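Local coordinates for signal transduction histidine-protein kinase/phosphatase MprB (Mycobacterium hassiacum, PDB 6BLK) that probably autophosphorylates on a histidine at the expense of ATP, as the sensor kinase and phosphatase of a mycobacterial two-component system, represented here by its ATP-binding domain, at residues Pro93-Leu98 with Arg105-Arg110; Ile121-Val126 with Gly131-Asp136. All blocks are in the same frame, centred on the assembly; numbering follows the deposited sequence.

Interaction 1 (Pro93-Leu98 with Arg105-Arg110). With ATP (adenosine-5'-triphosphate), chain E.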
loop_
_atom_site.group_PDB
_atom_site.type_symbol
_atom_site.label_atom_id
_atom_site.label_comp_id
_atom_site.label_asym_id
_atom_site.label_seq_id
_atom_site.Cartn_x
_atom_site.Cartn_y
_atom_site.Cartn_z
ATOM N N PRO A 93 10.301 -14.677 -1.918
ATOM C CA PRO A 93 10.205 -14.571 -3.383
ATOM C C PRO A 93 9.226 -15.527 -4.038
ATOM O O PRO A 93 8.538 -15.127 -4.986
ATOM C CB PRO A 93 11.645 -14.855 -3.835
ATOM C CG PRO A 93 12.468 -14.473 -2.674
ATOM C CD PRO A 93 11.700 -14.814 -1.476
ATOM N N GLN A 94 9.152 -16.775 -3.581
ATOM C CA GLN A 94 8.359 -17.783 -4.278
ATOM C C GLN A 94 6.858 -17.520 -4.179
ATOM O O GLN A 94 6.113 -17.912 -5.085
ATOM C CB GLN A 94 8.697 -19.184 -3.741
ATOM C CG GLN A 94 8.356 -19.456 -2.276
ATOM C CD GLN A 94 9.433 -18.979 -1.282
ATOM O OE1 GLN A 94 10.395 -18.291 -1.654
ATOM N NE2 GLN A 94 9.271 -19.361 -0.012
ATOM N N GLU A 95 6.410 -16.849 -3.118
ATOM C CA GLU A 95 5.009 -16.499 -2.915
ATOM C C GLU A 95 4.600 -15.211 -3.617
ATOM O O GLU A 95 3.409 -14.886 -3.617
ATOM C CB GLU A 95 4.713 -16.333 -1.421
ATOM C CG GLU A 95 4.843 -17.600 -0.605
ATOM C CD GLU A 95 4.415 -17.422 0.831
ATOM O OE1 GLU A 95 4.379 -16.268 1.333
ATOM O OE2 GLU A 95 4.091 -18.449 1.470
ATOM N N ARG A 96 5.539 -14.435 -4.136
ATOM C CA ARG A 96 5.191 -13.082 -4.557
ATOM C C ARG A 96 4.229 -13.078 -5.745
ATOM O O ARG A 96 3.652 -12.026 -6.023
ATOM C CB ARG A 96 6.441 -12.263 -4.865
ATOM C CG ARG A 96 7.195 -11.845 -3.612
ATOM C CD ARG A 96 8.461 -11.171 -3.892
ATOM N NE ARG A 96 9.223 -11.110 -2.668
ATOM C CZ ARG A 96 10.520 -10.907 -2.616
ATOM N NH1 ARG A 96 11.216 -10.726 -3.722
ATOM N NH2 ARG A 96 11.117 -10.922 -1.429
ATOM N N HIS A 97 4.000 -14.237 -6.386
ATOM C CA HIS A 97 3.036 -14.408 -7.473
ATOM C C HIS A 97 1.634 -14.810 -6.989
ATOM O O HIS A 97 0.697 -14.870 -7.801
ATOM C CB HIS A 97 3.546 -15.476 -8.463
ATOM C CG HIS A 97 3.588 -16.853 -7.881
ATOM N ND1 HIS A 97 2.458 -17.622 -7.690
ATOM C CD2 HIS A 97 4.625 -17.589 -7.420
ATOM C CE1 HIS A 97 2.799 -18.776 -7.140
ATOM N NE2 HIS A 97 4.109 -18.780 -6.969
ATOM N N LEU A 98 1.461 -15.140 -5.714
ATOM C CA LEU A 98 0.125 -15.296 -5.158
ATOM C C LEU A 98 -0.364 -14.016 -4.515
ATOM O O LEU A 98 -1.560 -13.880 -4.241
ATOM C CB LEU A 98 0.095 -16.419 -4.107
ATOM C CG LEU A 98 0.068 -17.890 -4.552
ATOM C CD1 LEU A 98 0.184 -18.855 -3.343
ATOM C CD2 LEU A 98 -1.206 -18.173 -5.343
ATOM N N ARG A 105 -2.648 -16.626 1.524
ATOM C CA ARG A 105 -2.236 -16.539 2.920
ATOM C C ARG A 105 -0.785 -16.991 2.995
ATOM O O ARG A 105 -0.479 -18.135 2.638
ATOM C CB ARG A 105 -3.143 -17.425 3.785
ATOM C CG ARG A 105 -3.328 -16.987 5.212
ATOM C CD ARG A 105 -4.467 -17.767 5.841
ATOM N NE ARG A 105 -4.639 -17.410 7.247
ATOM C CZ ARG A 105 -5.512 -16.533 7.728
ATOM N NH1 ARG A 105 -6.344 -15.871 6.934
ATOM N NH2 ARG A 105 -5.560 -16.317 9.032
ATOM N N SER A 106 0.106 -16.111 3.458
ATOM C CA SER A 106 1.522 -16.439 3.581
ATOM C C SER A 106 1.805 -17.327 4.797
ATOM O O SER A 106 1.372 -17.032 5.912
ATOM C CB SER A 106 2.336 -15.151 3.695
ATOM O OG SER A 106 3.723 -15.432 3.781
ATOM N N ALA A 107 2.568 -18.398 4.571
ATOM C CA ALA A 107 3.047 -19.230 5.669
ATOM C C ALA A 107 4.084 -18.513 6.531
ATOM O O ALA A 107 4.334 -18.954 7.662
ATOM C CB ALA A 107 3.641 -20.521 5.113
ATOM N N SER A 108 4.684 -17.419 6.024
ATOM C CA SER A 108 5.691 -16.653 6.773
ATOM C C SER A 108 5.083 -15.680 7.769
ATOM O O SER A 108 5.792 -15.193 8.659
ATOM C CB SER A 108 6.595 -15.845 5.818
ATOM O OG SER A 108 7.359 -16.681 4.957
ATOM N N ALA A 109 3.807 -15.362 7.619
ATOM C CA ALA A 109 3.142 -14.356 8.426
ATOM C C ALA A 109 2.176 -15.045 9.373
ATOM O O ALA A 109 1.528 -16.026 8.999
ATOM C CB ALA A 109 2.399 -13.354 7.537
ATOM N N ARG A 110 2.079 -14.538 10.597
ATOM C CA ARG A 110 1.237 -15.208 11.581
ATOM C C ARG A 110 -0.232 -15.092 11.185
ATOM O O ARG A 110 -0.661 -14.107 10.572
ATOM C CB ARG A 110 1.494 -14.645 12.980
ATOM C CG ARG A 110 0.871 -13.313 13.309
ATOM C CD ARG A 110 1.079 -13.022 14.801
ATOM N NE ARG A 110 0.462 -11.765 15.217
ATOM C CZ ARG A 110 -0.777 -11.645 15.694
ATOM N NH1 ARG A 110 -1.564 -12.711 15.820
ATOM N NH2 ARG A 110 -1.229 -10.443 16.049
HETATM P PG ATP E . -8.257 -8.890 4.363
HETATM O O1G ATP E . -7.215 -7.925 3.830
HETATM O O2G ATP E . -9.278 -9.457 3.364
HETATM O O3G ATP E . -8.888 -8.464 5.678
HETATM P PB ATP E . -5.791 -10.438 4.671
HETATM O O1B ATP E . -5.507 -11.826 5.217
HETATM O O2B ATP E . -5.227 -9.221 5.319
HETATM O O3B ATP E . -7.408 -10.224 4.752
HETATM P PA ATP E . -4.611 -9.521 2.145
HETATM O O1A ATP E . -5.115 -9.718 0.718
HETATM O O2A ATP E . -4.562 -8.115 2.689
HETATM O O3A ATP E . -5.535 -10.509 3.059
HETATM O "O5'" ATP E . -3.225 -10.248 2.253
HETATM C "C5'" ATP E . -3.081 -11.592 1.827
HETATM C "C4'" ATP E . -2.060 -12.278 2.726
HETATM O "O4'" ATP E . -0.774 -11.765 2.360
HETATM C "C3'" ATP E . -2.183 -12.067 4.240
HETATM O "O3'" ATP E . -3.089 -13.009 4.855
HETATM C "C2'" ATP E . -0.746 -12.286 4.674
HETATM O "O2'" ATP E . -0.418 -13.686 4.744
HETATM C "C1'" ATP E . 0.045 -11.710 3.521
HETATM N N9 ATP E . 0.421 -10.297 3.709
HETATM C C8 ATP E . -0.123 -9.185 3.107
HETATM N N7 ATP E . 0.539 -8.062 3.508
HETATM C C5 ATP E . 1.505 -8.469 4.361
HETATM C C6 ATP E . 2.547 -7.776 5.087
HETATM N N6 ATP E . 2.621 -6.441 5.004
HETATM N N1 ATP E . 3.363 -8.510 5.842
HETATM C C2 ATP E . 3.258 -9.848 5.928
HETATM N N3 ATP E . 2.333 -10.557 5.266
HETATM C C4 ATP E . 1.446 -9.914 4.471
HETATM O O HOH W 1 6.215 -18.506 3.376
#
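Ser106 OG is gripped from two sides: it donates to Glu95 OE1 at 2.7 Å and accepts from the backbone N of Ser108 at 3.1 Å. The second bond closes an ST turn, which overlaps the first residues of the type I beta turn from Ser106 to Ala109. With OG anti to the backbone N (chi1 -178°), the hydroxyl reaches both partners. Glu95 stretches across the gap with its chain extended beyond CG (chi2 -174°) and meets the hydroxyl with the syn lone pair of OE1, on the side of its other oxygen. That other oxygen, OE2, takes a weak bond from Ala107 N at 3.5 Å and a weak one from a water at 2.9 Å; the same water lies 2.7 Å from Ser108 OG, to which it is hydrogen-bonded. One carboxylate thus spans the start of the turn, and its hold on the hydroxyl probably helps to fix the backbone of Ser106, whose N donates to ATP O2' at 2.8 Å in a fairly straight bond (159°). Further along the turn, Ala109 CB packs 3.6 Å from ATP N3, while its methyl also touches Trp61. Arg105, whose CB leaves the backbone away from 93-98, is hydrogen-bonded through its guanidinium to Ser111, Met112 and Gly114. Both segments belong to the long loop between strand 79-85 and helix 118-128, the ATP lid of the histidine kinase ATPase fold, of which 105-110 meets the ribose and adenine.

Interaction 2 (Ile121-Val126 with Gly131-Asp136); sequences IVKQVV and GALRVD
This is apolar helix-on-sheet packing: the face of helix 118-128 that carries Val122 and Val126 lies against the beginning of strand 132-137, and a tight connection joins the two. The segment axes approach to 8.5 Å and run roughly antiparallel, at 149°. Leu133 points at the helix and, with Val126, carries the larger part of the contact. Its CG sits between the backbone N and the carbonyl carbon (chi1 62°), a placement that sends CD1 to Val122 CG1 at 3.7 Å and to Lys123 CA at 3.9 Å, while CD2 lies 4.2 Å from Val126 CG1. Both valines meet the leucine at a slant. Val126 CG1 also packs against the Gly131-Ala132 peptide, 3.5 Å from Ala132 N. At this close end Gly131 N donates to Val126 O at 2.9 Å, approaching from above the carbonyl plane, 35° out of it. Beyond the two segments, Phe100 touches Leu133 and Lys123, and Ile151 of strand 147-154 touches Val126. Ala132 is backbone-bonded to Val152, which ties the strand into the sheet. Helix, turn and antiparallel strand form part of the alpha/beta sandwich of the GHKL ATPases, in which helices cover one face of a mixed sheet.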
loop_
_atom_site.group_PDB
_atom_site.type_symbol
_atom_site.label_atom_id
_atom_site.label_comp_id
_atom_site.label_asym_id
_atom_site.label_seq_id
_atom_site.Cartn_x
_atom_site.Cartn_y
_atom_site.Cartn_z
ATOM N N ILE A 121 -8.378 -6.363 -4.051
ATOM C CA ILE A 121 -9.029 -5.071 -4.251
ATOM C C ILE A 121 -8.003 -4.019 -4.643
ATOM O O ILE A 121 -8.251 -3.193 -5.519
ATOM C CB ILE A 121 -9.798 -4.668 -2.984
ATOM C CG1 ILE A 121 -10.972 -5.627 -2.773
ATOM C CG2 ILE A 121 -10.249 -3.213 -3.001
ATOM C CD1 ILE A 121 -11.995 -5.655 -3.886
ATOM N N VAL A 122 -6.850 -4.015 -3.986
ATOM C CA VAL A 122 -5.789 -3.064 -4.305
ATOM C C VAL A 122 -5.398 -3.178 -5.779
ATOM O O VAL A 122 -5.271 -2.169 -6.475
ATOM C CB VAL A 122 -4.563 -3.281 -3.394
ATOM C CG1 VAL A 122 -3.406 -2.447 -3.848
ATOM C CG2 VAL A 122 -4.906 -2.949 -1.981
ATOM N N LYS A 123 -5.097 -4.400 -6.239
ATOM C CA LYS A 123 -4.730 -4.629 -7.634
ATOM C C LYS A 123 -5.811 -4.117 -8.584
ATOM O O LYS A 123 -5.502 -3.431 -9.572
ATOM C CB LYS A 123 -4.454 -6.111 -7.877
ATOM C CG LYS A 123 -4.083 -6.414 -9.295
ATOM C CD LYS A 123 -3.736 -7.849 -9.492
ATOM C CE LYS A 123 -3.482 -8.191 -10.957
ATOM N NZ LYS A 123 -2.040 -8.286 -11.251
ATOM N N GLN A 124 -7.085 -4.367 -8.275
ATOM C CA GLN A 124 -8.162 -3.903 -9.158
ATOM C C GLN A 124 -8.167 -2.371 -9.260
ATOM O O GLN A 124 -8.210 -1.788 -10.364
ATOM C CB GLN A 124 -9.502 -4.421 -8.631
ATOM C CG GLN A 124 -10.684 -4.070 -9.569
ATOM C CD GLN A 124 -11.900 -4.969 -9.360
ATOM O OE1 GLN A 124 -11.800 -6.055 -8.776
ATOM N NE2 GLN A 124 -13.055 -4.518 -9.835
ATOM N N VAL A 125 -8.105 -1.701 -8.113
ATOM C CA VAL A 125 -8.119 -0.240 -8.088
ATOM C C VAL A 125 -6.918 0.317 -8.828
ATOM O O VAL A 125 -7.039 1.232 -9.668
ATOM C CB VAL A 125 -8.160 0.261 -6.641
ATOM C CG1 VAL A 125 -7.938 1.731 -6.594
ATOM C CG2 VAL A 125 -9.480 -0.064 -5.994
ATOM N N VAL A 126 -5.742 -0.249 -8.577
ATOM C CA VAL A 126 -4.538 0.281 -9.202
ATOM C C VAL A 126 -4.606 0.082 -10.704
ATOM O O VAL A 126 -4.321 1.009 -11.472
ATOM C CB VAL A 126 -3.283 -0.350 -8.581
ATOM C CG1 VAL A 126 -2.067 0.006 -9.371
ATOM C CG2 VAL A 126 -3.157 0.116 -7.185
ATOM N N GLY A 131 -2.279 2.036 -13.214
ATOM C CA GLY A 131 -1.050 1.869 -12.488
ATOM C C GLY A 131 -0.493 0.462 -12.595
ATOM O O GLY A 131 -0.932 -0.373 -13.395
ATOM N N ALA A 132 0.519 0.217 -11.774
ATOM C CA ALA A 132 1.204 -1.053 -11.696
ATOM C C ALA A 132 1.636 -1.272 -10.258
ATOM O O ALA A 132 1.797 -0.332 -9.482
ATOM C CB ALA A 132 2.430 -1.113 -12.627
ATOM N N LEU A 133 1.780 -2.531 -9.889
ATOM C CA LEU A 133 2.205 -2.785 -8.525
ATOM C C LEU A 133 3.066 -4.031 -8.466
ATOM O O LEU A 133 3.114 -4.856 -9.394
ATOM C CB LEU A 133 1.008 -2.844 -7.560
ATOM C CG LEU A 133 -0.105 -3.862 -7.667
ATOM C CD1 LEU A 133 -1.170 -3.539 -6.642
ATOM C CD2 LEU A 133 -0.716 -3.914 -9.060
ATOM N N ARG A 134 3.831 -4.095 -7.385
ATOM C CA ARG A 134 4.711 -5.226 -7.177
ATOM C C ARG A 134 5.028 -5.298 -5.695
ATOM O O ARG A 134 4.799 -4.352 -4.941
ATOM C CB ARG A 134 5.988 -5.122 -8.007
ATOM C CG ARG A 134 6.890 -3.999 -7.675
ATOM C CD ARG A 134 8.170 -4.088 -8.505
ATOM N NE ARG A 134 9.085 -3.047 -8.075
ATOM C CZ ARG A 134 10.088 -3.209 -7.211
ATOM N NH1 ARG A 134 10.380 -4.395 -6.690
ATOM N NH2 ARG A 134 10.833 -2.171 -6.886
ATOM N N VAL A 135 5.570 -6.439 -5.307
ATOM C CA VAL A 135 5.907 -6.729 -3.921
ATOM C C VAL A 135 7.376 -7.106 -3.873
ATOM O O VAL A 135 7.919 -7.723 -4.796
ATOM C CB VAL A 135 4.989 -7.839 -3.335
ATOM C CG1 VAL A 135 5.005 -9.075 -4.211
ATOM C CG2 VAL A 135 5.399 -8.226 -1.902
ATOM N N ASP A 136 8.039 -6.714 -2.782
ATOM C CA ASP A 136 9.457 -6.985 -2.600
ATOM C C ASP A 136 9.720 -6.952 -1.096
ATOM O O ASP A 136 8.820 -6.657 -0.314
ATOM C CB ASP A 136 10.297 -5.952 -3.365
ATOM C CG ASP A 136 11.676 -6.458 -3.775
ATOM O OD1 ASP A 136 12.296 -7.272 -3.052
ATOM O OD2 ASP A 136 12.151 -5.995 -4.841
#

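In the fold
Interactions 1 and 2 follow one another along the chain, with centres about 16 Å apart, and meet through Arg96 of 93-98. Its CB packs 3.6 Å from Val135 CG1 of 131-136, its NH1 makes a long, weak ion pair with Asp136 OD1, and its guanidinium has a cation-pi contact with Tyr137. The lid loop therefore rests on the strand that interaction 2 joins to helix 118-128. The two contacts stand at different distances from the nucleotide: 105-110 touches ATP directly, whereas the Val122 side chain stays about 7 Å from it. Gly118 and Leu119, ATP-binding residues at the start of that helix, lie between Ser106 and Val122 in sequence.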